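Local coordinates for 4-hydroxy-3-methylbut-2-enyl diphosphate reductase, apicoplast (Plasmodium falciparum, PDB 4N7B), which catalyses the reductive conversion of (E)-4-hydroxy-3-methylbut-2-enyl diphosphate into isopentenyl and dimethylallyl diphosphate, the last step of the MEP pathway, using an iron-sulfur cluster, at residues Phe230-Gly233 with Val234-Ala237; Val259-Asp262 with Ile263-Lys266; Ile359-Asn362 with Val363-Asp367; Ile393-Lys396 with Leu397-Phe401. One frame throughout, in Å; residues are numbered along the deposited sequence.

Contact 1: Phe230-Gly233 with Val234-Ala237; sequences FCKG and VSRA. With F3S (Fe3-s4 cluster), chain B.
F230 and V234 meet at about a right angle: the methyl CG1 of V234 sits over one face of the phenyl ring, 3.9 Å from CG1 to the ring centroid of F230 and 14° off the ring normal, a CH-pi contact. The other methyl of V234, CG2, turns to the sulfur of C231, with 3.6 Å between CG2 and C231 SG. One valine thus packs its two branches against the aromatic ring and the cluster ligand.

C231 is the N-cap of helix 232-247. Its chi1 of 63° tucks SG between its own backbone N and carbonyl carbon, where the sulfur can take the N-H of V234, 3.3 Å from V234 N to C231 SG. The same sulfur binds iron FE1 at 2.3 Å from C231 SG; the cluster in this model has three irons and four sulfurs, whereas the enzyme initially carries a [4Fe-4S] cluster that degrades readily in oxygen. G233 brings its CA to 3.8 Å from cluster sulfur S1. One water joins K232 NZ, which donates to it at 3.0 Å, with S235 OG. A second water gives a proton to G233 O and accepts one from R236 NH1, which also bonds to T314 O.

C315 and C413 are the other cysteines that bind the cluster. The capping N-H, and with it the positive end of the helix dipole, is directed at a thiolate already bound to iron, which would probably help stabilise its negative charge.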
ATOM      1  N   PHE A 230       2.808   1.158  -9.970  1.00 21.46           N
ATOM      2  CA  PHE A 230       3.226  -0.070  -9.283  1.00 22.65           C
ATOM      3  C   PHE A 230       4.513   0.105  -8.468  1.00 29.28           C
ATOM      4  O   PHE A 230       5.527   0.598  -8.962  1.00 31.01           O
ATOM      5  CB  PHE A 230       3.433  -1.217 -10.284  1.00 24.41           C
ATOM      6  CG  PHE A 230       2.165  -1.948 -10.679  1.00 26.74           C
ATOM      7  CD1 PHE A 230       0.918  -1.476 -10.306  1.00 26.24           C
ATOM      8  CD2 PHE A 230       2.230  -3.117 -11.426  1.00 24.02           C
ATOM      9  CE1 PHE A 230      -0.234  -2.149 -10.675  1.00 23.65           C
ATOM     10  CE2 PHE A 230       1.084  -3.799 -11.791  1.00 26.83           C
ATOM     11  CZ  PHE A 230      -0.148  -3.314 -11.422  1.00 28.75           C
ATOM     12  N   CYS A 231       4.462  -0.315  -7.210  1.00 20.54           N
ATOM     13  CA  CYS A 231       5.668  -0.470  -6.412  1.00 18.01           C
ATOM     14  C   CYS A 231       6.124  -1.914  -6.605  1.00 20.35           C
ATOM     15  O   CYS A 231       5.447  -2.718  -7.271  1.00 18.90           O
ATOM     16  CB  CYS A 231       5.346  -0.204  -4.935  1.00 20.92           C
ATOM     17  SG  CYS A 231       4.163  -1.418  -4.299  1.00 29.48           S
ATOM     18  N   LYS A 232       7.250  -2.260  -6.003  1.00 25.01           N
ATOM     19  CA  LYS A 232       7.757  -3.613  -6.125  1.00 22.07           C
ATOM     20  C   LYS A 232       6.946  -4.632  -5.311  1.00 31.17           C
ATOM     21  O   LYS A 232       6.841  -5.796  -5.697  1.00 27.67           O
ATOM     22  CB  LYS A 232       9.219  -3.646  -5.708  1.00 27.25           C
ATOM     23  CG  LYS A 232       9.934  -4.972  -6.017  1.00 32.87           C
ATOM     24  CD  LYS A 232       9.949  -5.285  -7.499  1.00 30.86           C
ATOM     25  CE  LYS A 232      10.763  -6.552  -7.796  1.00 38.42           C
ATOM     26  NZ  LYS A 232      10.720  -6.895  -9.249  1.00 37.26           N
ATOM     27  N   GLY A 233       6.362  -4.216  -4.187  1.00 34.38           N
ATOM     28  CA  GLY A 233       5.585  -5.148  -3.382  1.00 23.60           C
ATOM     29  C   GLY A 233       4.376  -5.607  -4.173  1.00 26.45           C
ATOM     30  O   GLY A 233       3.971  -6.779  -4.156  1.00 29.15           O
ATOM     31  N   VAL A 234       3.794  -4.669  -4.903  1.00 24.78           N
ATOM     32  CA  VAL A 234       2.616  -4.963  -5.705  1.00 25.01           C
ATOM     33  C   VAL A 234       2.983  -5.830  -6.894  1.00 28.44           C
ATOM     34  O   VAL A 234       2.314  -6.837  -7.145  1.00 30.78           O
ATOM     35  CB  VAL A 234       1.908  -3.655  -6.147  1.00 25.09           C
ATOM     36  CG1 VAL A 234       1.026  -3.871  -7.361  1.00 24.74           C
ATOM     37  CG2 VAL A 234       1.084  -3.093  -4.968  1.00 25.82           C
ATOM     38  N   SER A 235       4.044  -5.487  -7.624  1.00 26.36           N
ATOM     39  CA  SER A 235       4.378  -6.294  -8.810  1.00 28.81           C
ATOM     40  C   SER A 235       4.754  -7.712  -8.375  1.00 29.57           C
ATOM     41  O   SER A 235       4.336  -8.682  -8.990  1.00 27.89           O
ATOM     42  CB  SER A 235       5.481  -5.653  -9.658  1.00 26.15           C
ATOM     43  OG  SER A 235       6.640  -5.424  -8.882  1.00 30.49           O
ATOM     44  N   ARG A 236       5.503  -7.830  -7.285  1.00 31.48           N
ATOM     45  CA  ARG A 236       5.827  -9.137  -6.722  1.00 31.66           C
ATOM     46  C   ARG A 236       4.587  -9.949  -6.341  1.00 35.26           C
ATOM     47  O   ARG A 236       4.505 -11.152  -6.578  1.00 31.36           O
ATOM     48  CB  ARG A 236       6.699  -8.944  -5.494  1.00 30.13           C
ATOM     49  CG  ARG A 236       7.068 -10.211  -4.752  1.00 30.15           C
ATOM     50  CD  ARG A 236       8.076  -9.847  -3.665  1.00 35.08           C
ATOM     51  NE  ARG A 236       8.453 -10.962  -2.797  1.00 33.37           N
ATOM     52  CZ  ARG A 236       7.846 -11.279  -1.655  1.00 36.31           C
ATOM     53  NH1 ARG A 236       6.787 -10.595  -1.246  1.00 35.69           N
ATOM     54  NH2 ARG A 236       8.292 -12.297  -0.921  1.00 38.95           N
ATOM     55  N   ALA A 237       3.617  -9.290  -5.734  1.00 32.25           N
ATOM     56  CA  ALA A 237       2.436  -9.985  -5.271  1.00 29.77           C
ATOM     57  C   ALA A 237       1.612 -10.472  -6.469  1.00 31.77           C
ATOM     58  O   ALA A 237       1.130 -11.606  -6.496  1.00 36.74           O
ATOM     59  CB  ALA A 237       1.626  -9.064  -4.378  1.00 30.10           C
TER
HETATM   60 FE1  F3S B 401       4.170  -1.304  -1.996  1.00 26.99          FE
HETATM   61 FE3  F3S B 401       5.268  -2.733   0.005  1.00 26.63          FE
HETATM   62 FE4  F3S B 401       5.026  -0.061   0.147  1.00 26.91          FE
HETATM   63  S1  F3S B 401       3.400  -3.142  -1.085  1.00 24.12           S
HETATM   64  S2  F3S B 401       3.218   0.468  -1.040  1.00 27.48           S
HETATM   65  S3  F3S B 401       6.267  -1.244  -1.249  1.00 22.68           S
HETATM   66  S4  F3S B 401       4.746  -1.508   1.779  1.00 30.32           S
HETATM   67  O   HOH W   1       8.051  -8.158  -9.604  1.00 53.10           O
HETATM   68  O   HOH W   2       4.917  -8.949  -2.307  1.00 28.62           O

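Contact 2: Val259-Asp262 with Ile263-Lys266; sequences VHND and IVCK. With SO4 (sulfate ion), chain C.
The side-chain oxygen OD1 of N261 takes the N-H of V264 at 2.9 Å between N261 OD1 and V264 N, in the amide plane and on a lone pair, with an N-H...O angle of 162°. That makes N261 the N-cap of helix 262-271. CG lies opposite the backbone N of N261 (chi1 -177°), which swings the amide back over the first turn, where OD1 also sits 3.1 Å from CB of I263. The backbone carries the helix onward: C265 N bonds to N261 O, and K266 N reaches D262 O at 2.8 Å.

The apolar part is a valine pair. V259 and V264 cross at about a right angle, with 3.8 Å between V259 CG2 and V264 CG1, and both also touch helix 232-247, V259 on V234 and V264 on I238. The thiol of C265 faces back to the loop, its SG 3.4 Å from V259 O.

H260, the centre of an inverse gamma turn, points away from the helix toward a sulfate. H260 ND1 donates to sulfate O3 at 2.8 Å, in the plane of the ring, while NE2 bonds to H256 and the ring stacks with H293. H260 probably binds the substrate and products, as in relatives. The sulfate, also held by H343 and by the backbone N-H groups of S442 and N443, probably comes from the crystallisation liquor, yet it probably marks a site for a substrate phosphate.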
ATOM      1  N   VAL A 259      -3.931  -7.053  -3.968  1.00 35.91           N
ATOM      2  CA  VAL A 259      -3.571  -5.650  -3.801  1.00 29.86           C
ATOM      3  C   VAL A 259      -4.883  -4.870  -3.881  1.00 39.20           C
ATOM      4  O   VAL A 259      -5.891  -5.381  -4.380  1.00 38.36           O
ATOM      5  CB  VAL A 259      -2.577  -5.147  -4.880  1.00 35.22           C
ATOM      6  CG1 VAL A 259      -1.315  -5.996  -4.893  1.00 33.16           C
ATOM      7  CG2 VAL A 259      -3.206  -5.174  -6.243  1.00 29.35           C
ATOM      8  N   HIS A 260      -4.890  -3.638  -3.388  1.00 32.13           N
ATOM      9  CA  HIS A 260      -6.131  -2.873  -3.327  1.00 35.64           C
ATOM     10  C   HIS A 260      -6.361  -2.142  -4.636  1.00 36.55           C
ATOM     11  O   HIS A 260      -6.262  -0.917  -4.706  1.00 34.62           O
ATOM     12  CB  HIS A 260      -6.103  -1.889  -2.165  1.00 32.90           C
ATOM     13  CG  HIS A 260      -6.297  -2.525  -0.821  1.00 32.57           C
ATOM     14  ND1 HIS A 260      -5.810  -1.963   0.337  1.00 36.79           N
ATOM     15  CD2 HIS A 260      -6.917  -3.674  -0.446  1.00 34.38           C
ATOM     16  CE1 HIS A 260      -6.125  -2.728   1.370  1.00 34.70           C
ATOM     17  NE2 HIS A 260      -6.792  -3.773   0.918  1.00 35.85           N
ATOM     18  N   ASN A 261      -6.648  -2.914  -5.677  1.00 31.51           N
ATOM     19  CA  ASN A 261      -7.061  -2.354  -6.948  1.00 31.11           C
ATOM     20  C   ASN A 261      -8.018  -3.321  -7.647  1.00 36.81           C
ATOM     21  O   ASN A 261      -7.647  -4.457  -7.951  1.00 34.88           O
ATOM     22  CB  ASN A 261      -5.856  -2.072  -7.831  1.00 31.26           C
ATOM     23  CG  ASN A 261      -6.247  -1.411  -9.135  1.00 33.99           C
ATOM     24  OD1 ASN A 261      -6.643  -2.081 -10.093  1.00 31.82           O
ATOM     25  ND2 ASN A 261      -6.145  -0.088  -9.180  1.00 31.32           N
ATOM     26  N   ASP A 262      -9.244  -2.871  -7.901  1.00 43.90           N
ATOM     27  CA  ASP A 262     -10.275  -3.745  -8.458  1.00 47.69           C
ATOM     28  C   ASP A 262      -9.901  -4.196  -9.869  1.00 39.97           C
ATOM     29  O   ASP A 262     -10.178  -5.318 -10.267  1.00 40.40           O
ATOM     30  CB  ASP A 262     -11.640  -3.045  -8.440  1.00 53.03           C
ATOM     31  CG  ASP A 262     -12.000  -2.507  -7.050  1.00 64.92           C
ATOM     32  OD1 ASP A 262     -12.170  -3.339  -6.129  1.00 64.89           O
ATOM     33  OD2 ASP A 262     -12.092  -1.261  -6.869  1.00 64.27           O
ATOM     34  N   ILE A 263      -9.244  -3.332 -10.624  1.00 40.50           N
ATOM     35  CA  ILE A 263      -8.869  -3.694 -11.991  1.00 41.76           C
ATOM     36  C   ILE A 263      -7.897  -4.863 -12.014  1.00 39.66           C
ATOM     37  O   ILE A 263      -8.099  -5.812 -12.749  1.00 40.91           O
ATOM     38  CB  ILE A 263      -8.296  -2.506 -12.736  1.00 42.40           C
ATOM     39  CG1 ILE A 263      -9.405  -1.468 -12.914  1.00 39.51           C
ATOM     40  CG2 ILE A 263      -7.723  -2.944 -14.086  1.00 42.11           C
ATOM     41  CD1 ILE A 263      -8.914  -0.145 -13.381  1.00 41.13           C
ATOM     42  N   VAL A 264      -6.854  -4.801 -11.193  1.00 36.71           N
ATOM     43  CA  VAL A 264      -5.919  -5.911 -11.055  1.00 33.63           C
ATOM     44  C   VAL A 264      -6.625  -7.197 -10.620  1.00 36.87           C
ATOM     45  O   VAL A 264      -6.412  -8.266 -11.187  1.00 41.62           O
ATOM     46  CB  VAL A 264      -4.864  -5.575 -10.002  1.00 33.10           C
ATOM     47  CG1 VAL A 264      -4.123  -6.842  -9.530  1.00 33.10           C
ATOM     48  CG2 VAL A 264      -3.892  -4.537 -10.540  1.00 33.87           C
ATOM     49  N   CYS A 265      -7.462  -7.088  -9.597  1.00 36.95           N
ATOM     50  CA  CYS A 265      -8.089  -8.252  -8.987  1.00 42.87           C
ATOM     51  C   CYS A 265      -9.081  -8.916  -9.925  1.00 43.35           C
ATOM     52  O   CYS A 265      -9.175 -10.143  -9.973  1.00 42.78           O
ATOM     53  CB  CYS A 265      -8.804  -7.841  -7.706  1.00 44.46           C
ATOM     54  SG  CYS A 265      -7.696  -7.568  -6.342  1.00 44.87           S
ATOM     55  N   LYS A 266      -9.836  -8.114 -10.660  1.00 50.69           N
ATOM     56  CA  LYS A 266     -10.808  -8.666 -11.590  1.00 55.45           C
ATOM     57  C   LYS A 266     -10.071  -9.469 -12.663  1.00 56.00           C
ATOM     58  O   LYS A 266     -10.539 -10.526 -13.093  1.00 58.02           O
ATOM     59  CB  LYS A 266     -11.637  -7.552 -12.222  1.00 54.84           C
ATOM     60  CG  LYS A 266     -12.585  -8.027 -13.303  1.00 67.22           C
ATOM     61  CD  LYS A 266     -13.094  -6.855 -14.133  1.00 77.74           C
ATOM     62  CE  LYS A 266     -13.961  -7.309 -15.310  1.00 80.44           C
ATOM     63  NZ  LYS A 266     -14.382  -6.155 -16.162  1.00 76.73           N
TER
HETATM   64  S   SO4 C 402      -3.003   0.164   0.511  1.00 38.77           S
HETATM   65  O1  SO4 C 402      -2.267  -0.722   1.401  1.00 39.35           O
HETATM   66  O2  SO4 C 402      -3.099  -0.436  -0.824  1.00 37.69           O
HETATM   67  O3  SO4 C 402      -4.337   0.331   1.083  1.00 38.74           O
HETATM   68  O4  SO4 C 402      -2.381   1.495   0.389  1.00 27.95           O

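Contact 3: Ile359-Asn362 with Val363-Asp367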
ATOM      1  N   ILE A 359      -3.039   0.580  19.227  1.00 41.40           N
ATOM      2  CA  ILE A 359      -3.173   1.279  17.968  1.00 42.33           C
ATOM      3  C   ILE A 359      -3.568   2.727  18.176  1.00 40.64           C
ATOM      4  O   ILE A 359      -4.506   3.007  18.907  1.00 40.36           O
ATOM      5  CB  ILE A 359      -4.238   0.619  17.093  1.00 45.21           C
ATOM      6  CG1 ILE A 359      -3.827  -0.819  16.786  1.00 46.92           C
ATOM      7  CG2 ILE A 359      -4.417   1.417  15.795  1.00 39.79           C
ATOM      8  CD1 ILE A 359      -4.866  -1.604  16.024  1.00 40.28           C
ATOM      9  N   VAL A 360      -2.879   3.653  17.517  1.00 40.33           N
ATOM     10  CA  VAL A 360      -3.372   5.023  17.491  1.00 41.94           C
ATOM     11  C   VAL A 360      -3.677   5.459  16.063  1.00 41.31           C
ATOM     12  O   VAL A 360      -2.840   5.336  15.172  1.00 36.72           O
ATOM     13  CB  VAL A 360      -2.418   6.022  18.217  1.00 38.73           C
ATOM     14  CG1 VAL A 360      -1.730   5.334  19.384  1.00 42.86           C
ATOM     15  CG2 VAL A 360      -1.423   6.608  17.288  1.00 49.34           C
ATOM     16  N   GLU A 361      -4.900   5.934  15.830  1.00 40.84           N
ATOM     17  CA  GLU A 361      -5.229   6.473  14.514  1.00 45.18           C
ATOM     18  C   GLU A 361      -5.306   7.991  14.509  1.00 45.05           C
ATOM     19  O   GLU A 361      -5.427   8.606  13.448  1.00 50.50           O
ATOM     20  CB  GLU A 361      -6.516   5.872  13.938  1.00 47.04           C
ATOM     21  CG  GLU A 361      -7.465   5.292  14.918  1.00 44.52           C
ATOM     22  CD  GLU A 361      -8.739   4.778  14.253  1.00 46.02           C
ATOM     23  OE1 GLU A 361      -8.675   4.349  13.079  1.00 39.03           O
ATOM     24  OE2 GLU A 361      -9.810   4.808  14.906  1.00 51.95           O
ATOM     25  N   ASN A 362      -5.216   8.598  15.684  1.00 39.38           N
ATOM     26  CA  ASN A 362      -5.340  10.047  15.794  1.00 40.07           C
ATOM     27  C   ASN A 362      -4.727  10.554  17.081  1.00 44.29           C
ATOM     28  O   ASN A 362      -4.270   9.758  17.907  1.00 40.88           O
ATOM     29  CB  ASN A 362      -6.808  10.466  15.739  1.00 41.04           C
ATOM     30  CG  ASN A 362      -7.651   9.796  16.828  1.00 53.34           C
ATOM     31  OD1 ASN A 362      -7.274   9.777  18.008  1.00 58.42           O
ATOM     32  ND2 ASN A 362      -8.787   9.224  16.432  1.00 48.17           N
ATOM     33  N   VAL A 363      -4.743  11.870  17.277  1.00 41.68           N
ATOM     34  CA  VAL A 363      -4.124  12.445  18.467  1.00 42.94           C
ATOM     35  C   VAL A 363      -4.985  12.258  19.730  1.00 46.05           C
ATOM     36  O   VAL A 363      -4.485  12.387  20.846  1.00 47.99           O
ATOM     37  CB  VAL A 363      -3.842  13.950  18.294  1.00 51.62           C
ATOM     38  CG1 VAL A 363      -2.923  14.192  17.107  1.00 47.65           C
ATOM     39  CG2 VAL A 363      -5.168  14.734  18.172  1.00 53.99           C
ATOM     40  N   ASN A 364      -6.281  11.999  19.569  1.00 45.83           N
ATOM     41  CA  ASN A 364      -7.117  11.691  20.723  1.00 47.88           C
ATOM     42  C   ASN A 364      -6.541  10.408  21.364  1.00 49.25           C
ATOM     43  O   ASN A 364      -6.316  10.351  22.574  1.00 48.81           O
ATOM     44  CB  ASN A 364      -8.585  11.500  20.314  1.00 48.69           C
ATOM     45  CG  ASN A 364      -9.369  12.843  20.146  1.00 54.64           C
ATOM     46  OD1 ASN A 364      -8.832  13.936  20.353  1.00 50.67           O
ATOM     47  ND2 ASN A 364     -10.653  12.737  19.762  1.00 51.07           N
ATOM     48  N   ASP A 365      -6.244   9.407  20.529  1.00 45.61           N
ATOM     49  CA  ASP A 365      -5.762   8.118  21.006  1.00 45.16           C
ATOM     50  C   ASP A 365      -4.458   8.282  21.766  1.00 46.76           C
ATOM     51  O   ASP A 365      -4.170   7.522  22.698  1.00 45.86           O
ATOM     52  CB  ASP A 365      -5.566   7.147  19.840  1.00 44.42           C
ATOM     53  CG  ASP A 365      -6.878   6.685  19.225  1.00 50.73           C
ATOM     54  OD1 ASP A 365      -7.945   6.813  19.878  1.00 46.19           O
ATOM     55  OD2 ASP A 365      -6.840   6.186  18.077  1.00 43.98           O
ATOM     56  N   VAL A 366      -3.671   9.278  21.379  1.00 44.48           N
ATOM     57  CA  VAL A 366      -2.408   9.537  22.062  1.00 44.63           C
ATOM     58  C   VAL A 366      -2.652  10.028  23.496  1.00 48.74           C
ATOM     59  O   VAL A 366      -1.976   9.589  24.437  1.00 47.73           O
ATOM     60  CB  VAL A 366      -1.569  10.588  21.321  1.00 46.30           C
ATOM     61  CG1 VAL A 366      -0.385  11.002  22.177  1.00 46.39           C
ATOM     62  CG2 VAL A 366      -1.097  10.042  19.980  1.00 42.17           C
ATOM     63  N   ASP A 367      -3.607  10.944  23.652  1.00 50.62           N
ATOM     64  CA  ASP A 367      -3.927  11.498  24.960  1.00 53.39           C
ATOM     65  C   ASP A 367      -4.329  10.406  25.922  1.00 57.31           C
ATOM     66  O   ASP A 367      -4.081  10.510  27.116  1.00 53.82           O
ATOM     67  CB  ASP A 367      -5.081  12.488  24.861  1.00 61.63           C
ATOM     68  CG  ASP A 367      -4.673  13.803  24.238  1.00 67.92           C
ATOM     69  OD1 ASP A 367      -3.599  14.328  24.606  1.00 61.94           O
ATOM     70  OD2 ASP A 367      -5.426  14.313  23.376  1.00 76.12           O
TER
HETATM   71  O   HOH W   3     -10.331   7.918  18.791  1.00 52.68           O
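Two side-chain oxygens, one from N362 and one from D365, tie the end of the strand to the start of the helix by hydrogen bonds in opposite directions. OD1 of N362, the N-cap, accepts from D365 N at 2.7 Å between N362 OD1 and D365 N, with the donor nearly in line with the side-chain C=O (C=O...N angle 172°). N362 CG is wedged between its own backbone N and carbonyl carbon (chi1 57°), which carries the amide forward over the turn. In return, D365 OD2 takes the N-H of E361 with its anti lone pair, 3.0 Å from E361 N to D365 OD2 and almost straight at 171°. Together these two bonds, one from a capping side chain and one to a carboxylate reaching back to the residue before the cap, fix the turn.

A water completes the polar set: it accepts from N362 ND2 at 3.1 Å and donates to D365 OD1 at 2.8 Å, so both oxygens of the carboxylate are engaged. The carboxylates of E361 and D365 lie nearly coplanar, with 4.6 Å between E361 OE2 and D365 OD2; such like charges would be expected to disfavour each other, though E361 OE1 has the backbone N-H of K341.

The apolar part is thinner. V360 CB meets D365 CB at 3.7 Å, and V360 CG2 lies 4.4 Å from V366 CG2. V360 belongs to strand 357-360, an outermost strand of a four-stranded parallel sheet beside 334-338, and it packs on I336 and I338. Helix 387-400 lies against the same side chains, I393 on V360 and K396 on both V363 and V366.

Contact 4: Ile393-Lys396 with Leu397-Phe401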
ATOM      1  N   ILE A 393       1.291  13.060  14.354  1.00 31.10           N
ATOM      2  CA  ILE A 393       1.037  12.121  15.435  1.00 34.04           C
ATOM      3  C   ILE A 393       2.332  11.780  16.169  1.00 37.65           C
ATOM      4  O   ILE A 393       2.365  11.769  17.393  1.00 31.53           O
ATOM      5  CB  ILE A 393       0.351  10.862  14.893  1.00 34.42           C
ATOM      6  CG1 ILE A 393      -1.007  11.245  14.297  1.00 34.37           C
ATOM      7  CG2 ILE A 393       0.137   9.826  15.994  1.00 40.45           C
ATOM      8  CD1 ILE A 393      -1.661  10.120  13.506  1.00 39.88           C
ATOM      9  N   VAL A 394       3.408  11.559  15.423  1.00 31.70           N
ATOM     10  CA  VAL A 394       4.689  11.193  16.019  1.00 31.42           C
ATOM     11  C   VAL A 394       5.192  12.294  16.941  1.00 37.53           C
ATOM     12  O   VAL A 394       5.702  12.031  18.033  1.00 34.37           O
ATOM     13  CB  VAL A 394       5.743  10.900  14.927  1.00 32.91           C
ATOM     14  CG1 VAL A 394       7.156  10.924  15.492  1.00 30.75           C
ATOM     15  CG2 VAL A 394       5.441   9.577  14.283  1.00 29.22           C
ATOM     16  N   GLN A 395       5.049  13.533  16.498  1.00 38.47           N
ATOM     17  CA  GLN A 395       5.477  14.675  17.283  1.00 41.49           C
ATOM     18  C   GLN A 395       4.755  14.714  18.626  1.00 44.58           C
ATOM     19  O   GLN A 395       5.356  15.018  19.661  1.00 42.16           O
ATOM     20  CB  GLN A 395       5.169  15.955  16.522  1.00 51.51           C
ATOM     21  CG  GLN A 395       5.504  17.221  17.268  1.00 60.93           C
ATOM     22  CD  GLN A 395       5.264  18.442  16.403  1.00 73.48           C
ATOM     23  OE1 GLN A 395       4.174  19.033  16.415  1.00 77.86           O
ATOM     24  NE2 GLN A 395       6.277  18.816  15.622  1.00 72.25           N
ATOM     25  N   LYS A 396       3.461  14.419  18.601  1.00 39.13           N
ATOM     26  CA  LYS A 396       2.651  14.412  19.818  1.00 43.58           C
ATOM     27  C   LYS A 396       3.064  13.231  20.689  1.00 42.68           C
ATOM     28  O   LYS A 396       3.224  13.369  21.890  1.00 43.26           O
ATOM     29  CB  LYS A 396       1.168  14.324  19.468  1.00 37.78           C
ATOM     30  CG  LYS A 396       0.261  14.724  20.606  1.00 52.90           C
ATOM     31  CD  LYS A 396      -1.184  14.720  20.186  1.00 55.81           C
ATOM     32  CE  LYS A 396      -2.083  14.937  21.392  1.00 62.78           C
ATOM     33  NZ  LYS A 396      -1.681  16.137  22.177  1.00 61.65           N
ATOM     34  N   LEU A 397       3.276  12.075  20.065  1.00 39.67           N
ATOM     35  CA  LEU A 397       3.774  10.902  20.782  1.00 40.73           C
ATOM     36  C   LEU A 397       5.074  11.184  21.516  1.00 44.24           C
ATOM     37  O   LEU A 397       5.266  10.757  22.657  1.00 49.05           O
ATOM     38  CB  LEU A 397       4.026   9.740  19.829  1.00 38.95           C
ATOM     39  CG  LEU A 397       3.012   8.606  19.871  1.00 43.40           C
ATOM     40  CD1 LEU A 397       3.493   7.498  18.963  1.00 39.89           C
ATOM     41  CD2 LEU A 397       2.782   8.079  21.291  1.00 35.68           C
ATOM     42  N   LYS A 398       5.979  11.884  20.850  1.00 42.10           N
ATOM     43  CA  LYS A 398       7.285  12.166  21.413  1.00 44.72           C
ATOM     44  C   LYS A 398       7.223  13.200  22.516  1.00 45.29           C
ATOM     45  O   LYS A 398       8.058  13.193  23.407  1.00 51.79           O
ATOM     46  CB  LYS A 398       8.233  12.658  20.330  1.00 42.62           C
ATOM     47  CG  LYS A 398       8.886  11.556  19.560  1.00 48.73           C
ATOM     48  CD  LYS A 398       9.937  12.143  18.642  1.00 56.15           C
ATOM     49  CE  LYS A 398      10.751  11.084  17.956  1.00 57.62           C
ATOM     50  NZ  LYS A 398      11.469  11.666  16.778  1.00 59.60           N
ATOM     51  N   ASN A 399       6.251  14.103  22.445  1.00 49.00           N
ATOM     52  CA  ASN A 399       6.063  15.087  23.506  1.00 53.43           C
ATOM     53  C   ASN A 399       5.717  14.358  24.789  1.00 51.11           C
ATOM     54  O   ASN A 399       6.311  14.584  25.835  1.00 54.20           O
ATOM     55  CB  ASN A 399       4.935  16.070  23.166  1.00 59.05           C
ATOM     56  CG  ASN A 399       5.345  17.087  22.115  1.00 70.44           C
ATOM     57  OD1 ASN A 399       6.538  17.337  21.913  1.00 75.66           O
ATOM     58  ND2 ASN A 399       4.354  17.686  21.438  1.00 64.97           N
ATOM     59  N   LYS A 400       4.751  13.457  24.685  1.00 43.03           N
ATOM     60  CA  LYS A 400       4.288  12.704  25.832  1.00 45.26           C
ATOM     61  C   LYS A 400       5.326  11.671  26.286  1.00 46.60           C
ATOM     62  O   LYS A 400       5.605  11.550  27.471  1.00 48.23           O
ATOM     63  CB  LYS A 400       2.975  12.021  25.477  1.00 44.37           C
ATOM     64  CG  LYS A 400       2.249  11.471  26.665  1.00 48.51           C
ATOM     65  CD  LYS A 400       0.837  11.065  26.305  1.00 47.35           C
ATOM     66  CE  LYS A 400       0.142  10.449  27.504  1.00 52.31           C
ATOM     67  NZ  LYS A 400      -1.300  10.182  27.231  1.00 63.53           N
ATOM     68  N   PHE A 401       5.900  10.931  25.340  1.00 51.38           N
ATOM     69  CA  PHE A 401       6.884   9.897  25.665  1.00 40.32           C
ATOM     70  C   PHE A 401       8.241  10.167  25.018  1.00 46.97           C
ATOM     71  O   PHE A 401       8.561   9.592  23.978  1.00 46.40           O
ATOM     72  CB  PHE A 401       6.377   8.534  25.203  1.00 47.64           C
ATOM     73  CG  PHE A 401       5.025   8.185  25.733  1.00 45.44           C
ATOM     74  CD1 PHE A 401       4.859   7.826  27.062  1.00 51.38           C
ATOM     75  CD2 PHE A 401       3.914   8.214  24.903  1.00 47.07           C
ATOM     76  CE1 PHE A 401       3.604   7.502  27.555  1.00 48.78           C
ATOM     77  CE2 PHE A 401       2.658   7.888  25.387  1.00 49.83           C
ATOM     78  CZ  PHE A 401       2.503   7.535  26.712  1.00 50.77           C
TER
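L397 marks the inner side of this turn of helix, its CB 3.4 Å from V394 O. The segment is the last part of helix 387-400, the crossover helix of a beta-alpha-beta unit between the parallel strands 377-381 and 405-406.

The backbone is tight where the helix is buried: L397 N donates to I393 O at 2.8 Å. K398 N bonds to V394 O at the same distance. Beyond the helix, L397 packs on I336 and I338 of strand 334-338, where I393 also touches I338, while V394 reaches both I338 and Y379. These apolar side chains seat the helix on the sheet.

Toward the solvent the hold is looser. N399 N splits its proton between Q395 O at 3.1 Å and a weak bond to K396 O at 3.2 Å, and the N-H of K400 also goes to K396 O, so this one carbonyl receives two donors. Q395, K398 and N399 are exposed. N399 CG lies opposite its own carbonyl carbon (chi1 -75°), which folds the amide back on the helix without making a side-chain hydrogen bond to Q395 O.

K400 leaves the turn toward helix 363-368, its ammonium bonded to the carbonyls of L369 and V366. F401 leaves the helical angles, and the CG of K400 rests 3.8 Å above the plane of the F401 ring, toward its rim.

Contacts 1 and 2 form one block around the active site, their centres about 12 Å apart, with F230 CZ lying 4.0 Å from V264 CG2. Contact 1 supplies one cysteine ligand of the cluster, contact 2 one of the groups on the sulfate. Contacts 3 and 4 make a second block, centres about 10 Å apart, bridged among other contacts by a weak, long ion pair of 3.6 Å between D367 OD1 and K396 NZ. The blocks are well separated, contact 2 and contact 3 approaching to about 14 Å between nearest atoms. Even so, the side chain of E361 in contact 3 is only about 8 Å from that of H343, which holds the sulfate.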